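Local coordinates for protein oxygen-independent coproporphyrinogen III oxidase (Escherichia coli, PDB 1OLT) that catalyses the anaerobic oxidative decarboxylation of two propionate groups of coproporphyrinogen III to the vinyl groups of protoporphyrinogen IX, using S-adenosylmethionine and a [4Fe-4S] cluster, at residues A[386-389]-A[390-394]; A[433-436]-A[437-440]; A[83-86]-A[87-91]. One frame throughout, in Å; residues are numbered along the deposited sequence. Where two conformers were deposited one is given.

Contact 1: A[386-389]-A[390-394]; sequences SPIE and QQWDL. Unlike the reference sequence in segment 386-389: Ser386 (reference Ala). Unlike the reference sequence in segment 390-394: Gln390 (reference Lys).
Leu394 folds back over Glu389 where helix 385-391 ends, and the pairing shows how a Schellman motif closes a helix. Leu394 CD2 rests on the base of the glutamate, 3.6 Å from Glu389 CA and 3.7 Å from Glu389 CG, the two side chains crossing at about a right angle. Leu394 CD2 also reaches Ile388 CG2 at 4.1 Å, and Ile388 CG2 lies 4.2 Å from Trp392 CD1. Leu394 reaches this spot with CG set between its backbone N and carbonyl carbon (chi1 86°), an unusual choice for leucine.

The backbone places these groups. Gln391 N bonds to Pro387 O and Trp392 N to Ile388 O (3.1 Å), the latter carbonyl lying at the edge of the indole, near its plane. Trp392 then leaves helical geometry, and Asp393, with positive phi (50°), serves as the C-prime residue. The reversal lets Leu394 N reach back to Glu389 O at 3.2 Å, a bent bond of 145° at hydrogen, while Asp393 N bonds to Gln390 O. Farther out, Glu389 OE2 accepts a hydrogen bond from Phe396 N, tying the carboxylate to the chain beyond the turn. Ile388 and Trp392 lie against helix 365-380 of the HemN C-terminal domain, meeting Val373 and Ile369, and Trp392 O takes a bond from Arg365.

The cap thus combines two kinds of chemistry: the N-H groups of Asp393 and Leu394 use the carbonyls of Gln390 and Glu389 at the helix end, while Ile388, Leu394 and the indole carbon make a small apolar patch at a mostly exposed contact.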
loop_
_atom_site.group_PDB
_atom_site.type_symbol
_atom_site.label_atom_id
_atom_site.label_comp_id
_atom_site.label_asym_id
_atom_site.label_seq_id
_atom_site.Cartn_x
_atom_site.Cartn_y
_atom_site.Cartn_z
ATOM N N SER A 386 -26.807 0.263 -9.885
ATOM C CA SER A 386 -27.646 1.478 -9.926
ATOM C C SER A 386 -26.865 2.808 -9.693
ATOM O O SER A 386 -26.977 3.723 -10.517
ATOM C CB SER A 386 -28.838 1.352 -8.961
ATOM O OG SER A 386 -30.048 1.158 -9.666
ATOM N N PRO A 387 -26.106 2.913 -8.590
ATOM C CA PRO A 387 -25.245 4.097 -8.339
ATOM C C PRO A 387 -24.272 4.476 -9.485
ATOM O O PRO A 387 -24.131 5.666 -9.802
ATOM C CB PRO A 387 -24.464 3.702 -7.081
ATOM C CG PRO A 387 -25.410 2.741 -6.359
ATOM C CD PRO A 387 -26.057 1.944 -7.472
ATOM N N ILE A 388 -23.618 3.485 -10.092
ATOM C CA ILE A 388 -22.749 3.753 -11.243
ATOM C C ILE A 388 -23.577 4.290 -12.438
ATOM O O ILE A 388 -23.208 5.282 -13.078
ATOM C CB ILE A 388 -21.881 2.507 -11.566
ATOM C CG1 ILE A 388 -20.784 2.412 -10.500
ATOM C CG2 ILE A 388 -21.255 2.604 -12.956
ATOM C CD1 ILE A 388 -19.880 1.283 -10.634
ATOM N N GLU A 389 -24.724 3.677 -12.674
ATOM C CA GLU A 389 -25.686 4.158 -13.698
ATOM C C GLU A 389 -26.174 5.619 -13.522
ATOM O O GLU A 389 -26.401 6.325 -14.518
ATOM C CB GLU A 389 -26.890 3.232 -13.740
ATOM C CG GLU A 389 -26.533 1.833 -14.208
ATOM C CD GLU A 389 -27.749 0.973 -14.441
ATOM O OE1 GLU A 389 -28.661 1.001 -13.582
ATOM O OE2 GLU A 389 -27.794 0.272 -15.476
ATOM N N GLN A 390 -26.332 6.058 -12.267
ATOM C CA GLN A 390 -26.768 7.429 -11.964
ATOM C C GLN A 390 -25.621 8.392 -12.190
ATOM O O GLN A 390 -25.690 9.263 -13.065
ATOM C CB GLN A 390 -27.265 7.573 -10.515
ATOM C CG GLN A 390 -27.346 9.054 -10.013
ATOM C CD GLN A 390 -28.375 9.263 -8.920
ATOM O OE1 GLN A 390 -28.559 8.400 -8.065
ATOM N NE2 GLN A 390 -29.053 10.413 -8.949
ATOM N N GLN A 391 -24.563 8.226 -11.396
ATOM C CA GLN A 391 -23.400 9.117 -11.465
ATOM C C GLN A 391 -22.878 9.363 -12.887
ATOM O O GLN A 391 -22.521 10.496 -13.223
ATOM C CB GLN A 391 -22.237 8.580 -10.607
ATOM C CG GLN A 391 -21.230 9.664 -10.141
ATOM C CD GLN A 391 -19.938 9.057 -9.564
ATOM O OE1 GLN A 391 -18.829 9.537 -9.851
ATOM N NE2 GLN A 391 -20.084 8.002 -8.755
ATOM N N TRP A 392 -22.844 8.303 -13.709
ATOM C CA TRP A 392 -22.238 8.345 -15.044
ATOM C C TRP A 392 -23.230 8.268 -16.228
ATOM O O TRP A 392 -22.804 8.175 -17.371
ATOM C CB TRP A 392 -21.221 7.216 -15.170
ATOM C CG TRP A 392 -20.057 7.350 -14.237
ATOM C CD1 TRP A 392 -19.785 6.568 -13.152
ATOM C CD2 TRP A 392 -18.996 8.321 -14.311
ATOM N NE1 TRP A 392 -18.624 6.986 -12.550
ATOM C CE2 TRP A 392 -18.117 8.062 -13.239
ATOM C CE3 TRP A 392 -18.691 9.375 -15.190
ATOM C CZ2 TRP A 392 -16.960 8.833 -13.003
ATOM C CZ3 TRP A 392 -17.544 10.141 -14.955
ATOM C CH2 TRP A 392 -16.690 9.857 -13.869
ATOM N N ASP A 393 -24.532 8.311 -15.946
ATOM C CA ASP A 393 -25.594 8.326 -16.981
ATOM C C ASP A 393 -25.385 7.199 -18.018
ATOM O O ASP A 393 -25.308 7.432 -19.244
ATOM C CB ASP A 393 -25.696 9.722 -17.651
ATOM C CG ASP A 393 -27.032 9.931 -18.400
ATOM O OD1 ASP A 393 -27.241 9.339 -19.482
ATOM O OD2 ASP A 393 -27.946 10.677 -17.978
ATOM N N LEU A 394 -25.282 5.972 -17.522
ATOM C CA LEU A 394 -25.169 4.811 -18.408
ATOM C C LEU A 394 -26.092 3.676 -17.974
ATOM O O LEU A 394 -26.620 3.692 -16.858
ATOM C CB LEU A 394 -23.680 4.374 -18.504
ATOM C CG LEU A 394 -22.896 3.419 -17.550
ATOM C CD1 LEU A 394 -21.631 4.088 -17.148
ATOM C CD2 LEU A 394 -23.612 2.895 -16.306
#

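Contact 2: A[433-436]-A[437-440]; sequences IRNI and CMCF
With SG anti to its carbonyl carbon and beside its own N (chi1 -68°), Cys437 turns its sulfur back toward the preceding turn of the short helix 433-438, while Ile433 holds CG1 anti to its backbone N (chi1 -165°), and the two groups meet one turn apart. Cys437 SG lies 4.1 Å from Ile433 CG1 and 3.3 Å from Ile433 O, the carbonyl that receives Cys437 N at 2.9 Å in a nearly straight bond.

This i to i+4 pattern continues with Met438 N bonded to Arg434 O, and then tightens. Cys439 N turns to Ile436 O, three residues back, from well above the carbonyl plane, and Phe440 N likewise bonds to Cys437 O, three residues back. On the outer flank the methionine chain bends at its last torsion, bringing Met438 CE to 3.8 Å from Asn435 CA, so that the terminal methyl rests on the preceding turn.

The buried side faces three neighbouring elements. Cys437 packs on Ile374, Leu377 and Ile378 of helix 365-380, Ile436 meets Leu410 of helix 401-412 and Val425 of strand 422-425, and the Phe440 ring makes an edge-to-face contact with Phe400. The segment near the end of the modelled chain thus packs against helices 365-380 and 401-412 and strand 422-425. Beyond these bonds, Ile436 O lies at the edge of the phenylalanine ring, near its plane, 3.9 Å from Phe440 CD2.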
loop_
_atom_site.group_PDB
_atom_site.type_symbol
_atom_site.label_atom_id
_atom_site.label_comp_id
_atom_site.label_asym_id
_atom_site.label_seq_id
_atom_site.Cartn_x
_atom_site.Cartn_y
_atom_site.Cartn_z
ATOM N N ILE A 433 -10.202 -12.200 -6.410
ATOM C CA ILE A 433 -10.725 -10.887 -6.742
ATOM C C ILE A 433 -10.013 -10.224 -7.923
ATOM O O ILE A 433 -10.632 -9.529 -8.689
ATOM C CB ILE A 433 -10.663 -9.959 -5.509
ATOM C CG1 ILE A 433 -11.529 -8.728 -5.733
ATOM C CG2 ILE A 433 -9.208 -9.566 -5.185
ATOM C CD1 ILE A 433 -12.998 -9.052 -5.852
ATOM N N ARG A 434 -8.704 -10.435 -8.054
ATOM C CA ARG A 434 -7.942 -9.857 -9.164
ATOM C C ARG A 434 -8.447 -10.443 -10.498
ATOM O O ARG A 434 -8.566 -9.711 -11.492
ATOM C CB ARG A 434 -6.431 -10.085 -9.013
ATOM C CG ARG A 434 -5.768 -9.439 -7.751
ATOM C CD ARG A 434 -4.441 -10.140 -7.367
ATOM N NE ARG A 434 -3.774 -9.699 -6.116
ATOM C CZ ARG A 434 -4.166 -9.991 -4.845
ATOM N NH1 ARG A 434 -5.283 -10.673 -4.601
ATOM N NH2 ARG A 434 -3.428 -9.562 -3.802
ATOM N N ASN A 435 -8.760 -11.745 -10.500
ATOM C CA ASN A 435 -9.395 -12.393 -11.660
ATOM C C ASN A 435 -10.677 -11.680 -12.044
ATOM O O ASN A 435 -10.871 -11.349 -13.213
ATOM C CB ASN A 435 -9.708 -13.875 -11.407
ATOM C CG ASN A 435 -8.499 -14.667 -10.882
ATOM O OD1 ASN A 435 -8.252 -14.717 -9.672
ATOM N ND2 ASN A 435 -7.764 -15.301 -11.791
ATOM N N ILE A 436 -11.540 -11.418 -11.060
ATOM C CA ILE A 436 -12.821 -10.756 -11.315
ATOM C C ILE A 436 -12.624 -9.334 -11.861
ATOM O O ILE A 436 -13.273 -8.927 -12.840
ATOM C CB ILE A 436 -13.685 -10.737 -10.014
ATOM C CG1 ILE A 436 -14.121 -12.155 -9.623
ATOM C CG2 ILE A 436 -14.897 -9.813 -10.143
ATOM C CD1 ILE A 436 -14.460 -12.317 -8.140
ATOM N N CYS A 437 -11.738 -8.572 -11.220
ATOM C CA CYS A 437 -11.478 -7.190 -11.616
ATOM C C CYS A 437 -10.923 -7.108 -13.036
ATOM O O CYS A 437 -11.233 -6.163 -13.768
ATOM C CB CYS A 437 -10.501 -6.499 -10.638
ATOM S SG CYS A 437 -11.251 -6.258 -9.016
ATOM N N MET A 438 -10.135 -8.111 -13.413
ATOM C CA MET A 438 -9.517 -8.187 -14.733
ATOM C C MET A 438 -10.543 -8.201 -15.881
ATOM O O MET A 438 -10.212 -7.813 -17.012
ATOM C CB MET A 438 -8.627 -9.438 -14.827
ATOM C CG MET A 438 -7.409 -9.319 -15.747
ATOM S SD MET A 438 -6.061 -10.586 -15.469
ATOM C CE MET A 438 -6.925 -11.919 -14.497
ATOM N N CYS A 439 -11.772 -8.651 -15.608
ATOM C CA CYS A 439 -12.833 -8.634 -16.643
ATOM C C CYS A 439 -13.220 -7.230 -17.097
ATOM O O CYS A 439 -13.793 -7.050 -18.205
ATOM C CB CYS A 439 -14.083 -9.359 -16.160
ATOM S SG CYS A 439 -13.724 -11.075 -15.816
ATOM N N PHE A 440 -12.907 -6.258 -16.245
ATOM C CA PHE A 440 -13.183 -4.857 -16.491
ATOM C C PHE A 440 -11.975 -4.034 -16.985
ATOM O O PHE A 440 -12.088 -2.825 -17.190
ATOM C CB PHE A 440 -13.794 -4.238 -15.233
ATOM C CG PHE A 440 -15.146 -4.775 -14.925
ATOM C CD1 PHE A 440 -16.284 -4.230 -15.531
ATOM C CD2 PHE A 440 -15.304 -5.852 -14.074
ATOM C CE1 PHE A 440 -17.554 -4.733 -15.268
ATOM C CE2 PHE A 440 -16.566 -6.361 -13.821
ATOM C CZ PHE A 440 -17.705 -5.794 -14.442
#

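Contact 3: A[83-86]-A[87-91]; sequences DQYL and DALEQ
Side chains one turn apart meet on the inner face of helix 80-96, which in the TIM-barrel-like radical SAM core follows strand 53-62, precedes the parallel strand 105-112, and packs against helices 120-133 and 343-353. Leu89 is the hub: Leu89 CD1 lies 3.7 Å from Tyr85 CE2, approaching the ring obliquely, and equally 3.7 Å from Leu86 CD2. Tyr85 carries CG anti to its backbone N (chi1 -173°), which swings the ring toward strand 53-62; its hydroxyl bonds with His58 O of that strand, a residue of the pocket of a bound S-adenosylmethionine, and with Val326 N, and its ring meets Phe61 edge-to-face.

Regular i to i+4 bonds hold the spacing, including Leu89 N to Tyr85 O at 2.9 Å and Glu90 N to Leu86 O, both 164° at hydrogen. Replacing Leu89 with an alanine would probably open a gap beside Tyr85 and Leu86 and leave the tyrosine ring less firmly braced.

On another flank Asp87 and Glu90 both form salt bridges with Arg125 of helix 120-133. One helix thus separates its chemistry: Tyr85 and Leu89 toward strand 53-62, with Leu86 and Leu89 also on helix 120-133, and paired carboxylates that probably share one arginine's charge.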
loop_
_atom_site.group_PDB
_atom_site.type_symbol
_atom_site.label_atom_id
_atom_site.label_comp_id
_atom_site.label_asym_id
_atom_site.label_seq_id
_atom_site.Cartn_x
_atom_site.Cartn_y
_atom_site.Cartn_z
ATOM N N ASP A 83 20.359 14.045 4.801
ATOM C CA ASP A 83 20.330 15.545 4.879
ATOM C C ASP A 83 20.193 16.184 3.502
ATOM O O ASP A 83 19.437 17.124 3.344
ATOM C CB ASP A 83 21.540 16.116 5.570
ATOM C CG ASP A 83 21.621 15.720 7.020
ATOM O OD1 ASP A 83 20.621 15.929 7.829
ATOM O OD2 ASP A 83 22.692 15.132 7.398
ATOM N N GLN A 84 20.922 15.647 2.514
ATOM C CA GLN A 84 20.839 16.093 1.138
ATOM C C GLN A 84 19.409 15.865 0.591
ATOM O O GLN A 84 18.890 16.697 -0.080
ATOM C CB GLN A 84 21.809 15.344 0.221
ATOM C CG GLN A 84 23.280 15.433 0.591
ATOM C CD GLN A 84 24.179 14.603 -0.311
ATOM O OE1 GLN A 84 23.738 13.563 -0.819
ATOM N NE2 GLN A 84 25.453 15.095 -0.554
ATOM N N TYR A 85 18.805 14.747 0.940
ATOM C CA TYR A 85 17.499 14.426 0.472
ATOM C C TYR A 85 16.440 15.365 1.056
ATOM O O TYR A 85 15.567 15.849 0.319
ATOM C CB TYR A 85 17.198 12.960 0.808
ATOM C CG TYR A 85 15.906 12.465 0.217
ATOM C CD1 TYR A 85 15.808 12.259 -1.123
ATOM C CD2 TYR A 85 14.827 12.217 0.999
ATOM C CE1 TYR A 85 14.624 11.807 -1.697
ATOM C CE2 TYR A 85 13.620 11.713 0.447
ATOM C CZ TYR A 85 13.540 11.542 -0.922
ATOM O OH TYR A 85 12.384 11.053 -1.533
ATOM N N LEU A 86 16.514 15.659 2.349
ATOM C CA LEU A 86 15.641 16.634 2.951
ATOM C C LEU A 86 15.891 18.034 2.410
ATOM O O LEU A 86 14.931 18.817 2.321
ATOM C CB LEU A 86 15.748 16.661 4.486
ATOM C CG LEU A 86 15.214 15.493 5.311
ATOM C CD1 LEU A 86 15.021 15.788 6.796
ATOM C CD2 LEU A 86 14.059 14.962 4.787
ATOM N N ASP A 87 17.112 18.344 1.959
ATOM C CA ASP A 87 17.334 19.627 1.265
ATOM C C ASP A 87 16.454 19.676 0.009
ATOM O O ASP A 87 15.895 20.716 -0.309
ATOM C CB ASP A 87 18.784 19.879 0.875
ATOM C CG ASP A 87 19.682 20.111 2.055
ATOM O OD1 ASP A 87 19.215 20.502 3.147
ATOM O OD2 ASP A 87 20.944 19.940 1.965
ATOM N N ALA A 88 16.401 18.574 -0.727
ATOM C CA ALA A 88 15.606 18.493 -1.967
ATOM C C ALA A 88 14.099 18.502 -1.696
ATOM O O ALA A 88 13.366 19.163 -2.384
ATOM C CB ALA A 88 15.978 17.285 -2.753
ATOM N N LEU A 89 13.669 17.784 -0.683
ATOM C CA LEU A 89 12.268 17.768 -0.240
ATOM C C LEU A 89 11.817 19.156 0.188
ATOM O O LEU A 89 10.721 19.598 -0.211
ATOM C CB LEU A 89 12.024 16.808 0.904
ATOM C CG LEU A 89 11.943 15.326 0.568
ATOM C CD1 LEU A 89 11.858 14.598 1.888
ATOM C CD2 LEU A 89 10.671 15.089 -0.281
ATOM N N GLU A 90 12.666 19.872 0.906
ATOM C CA GLU A 90 12.370 21.279 1.221
ATOM C C GLU A 90 12.021 22.105 -0.045
ATOM O O GLU A 90 11.070 22.872 -0.064
ATOM C CB GLU A 90 13.535 21.950 1.953
ATOM C CG GLU A 90 13.296 23.445 2.236
ATOM C CD GLU A 90 14.390 24.111 3.123
ATOM O OE1 GLU A 90 15.500 23.561 3.278
ATOM O OE2 GLU A 90 14.168 25.265 3.619
ATOM N N GLN A 91 12.835 21.981 -1.064
ATOM C CA GLN A 91 12.621 22.726 -2.299
ATOM C C GLN A 91 11.321 22.217 -3.008
ATOM O O GLN A 91 10.485 23.016 -3.444
ATOM C CB GLN A 91 13.815 22.628 -3.215
ATOM C CG GLN A 91 15.103 23.372 -2.737
ATOM C CD GLN A 91 14.850 24.772 -2.317
ATOM O OE1 GLN A 91 14.094 25.459 -2.971
ATOM N NE2 GLN A 91 15.372 25.169 -1.141
#

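All three contacts are local, each within a helix or at its end, but they occupy two sides of the molecule. Contacts 1 and 2 are neighbours, their centres 20 Å apart and nearest atoms about 8 Å apart; without touching, both press on helix 365-380, which links them. Contact 3 lies across the chain, its centre 45 Å from that of contact 1 and 41 Å from that of contact 2. The cofactors lie nearer contacts 2 and 3: the Arg434 side chain is about 8 Å from a bound S-adenosylmethionine and near Ala243 of the second site, while that of Tyr85 is about 10 Å from a bound S-adenosylmethionine, near residues of the first site. Contact 1 is remote from the annotated sites.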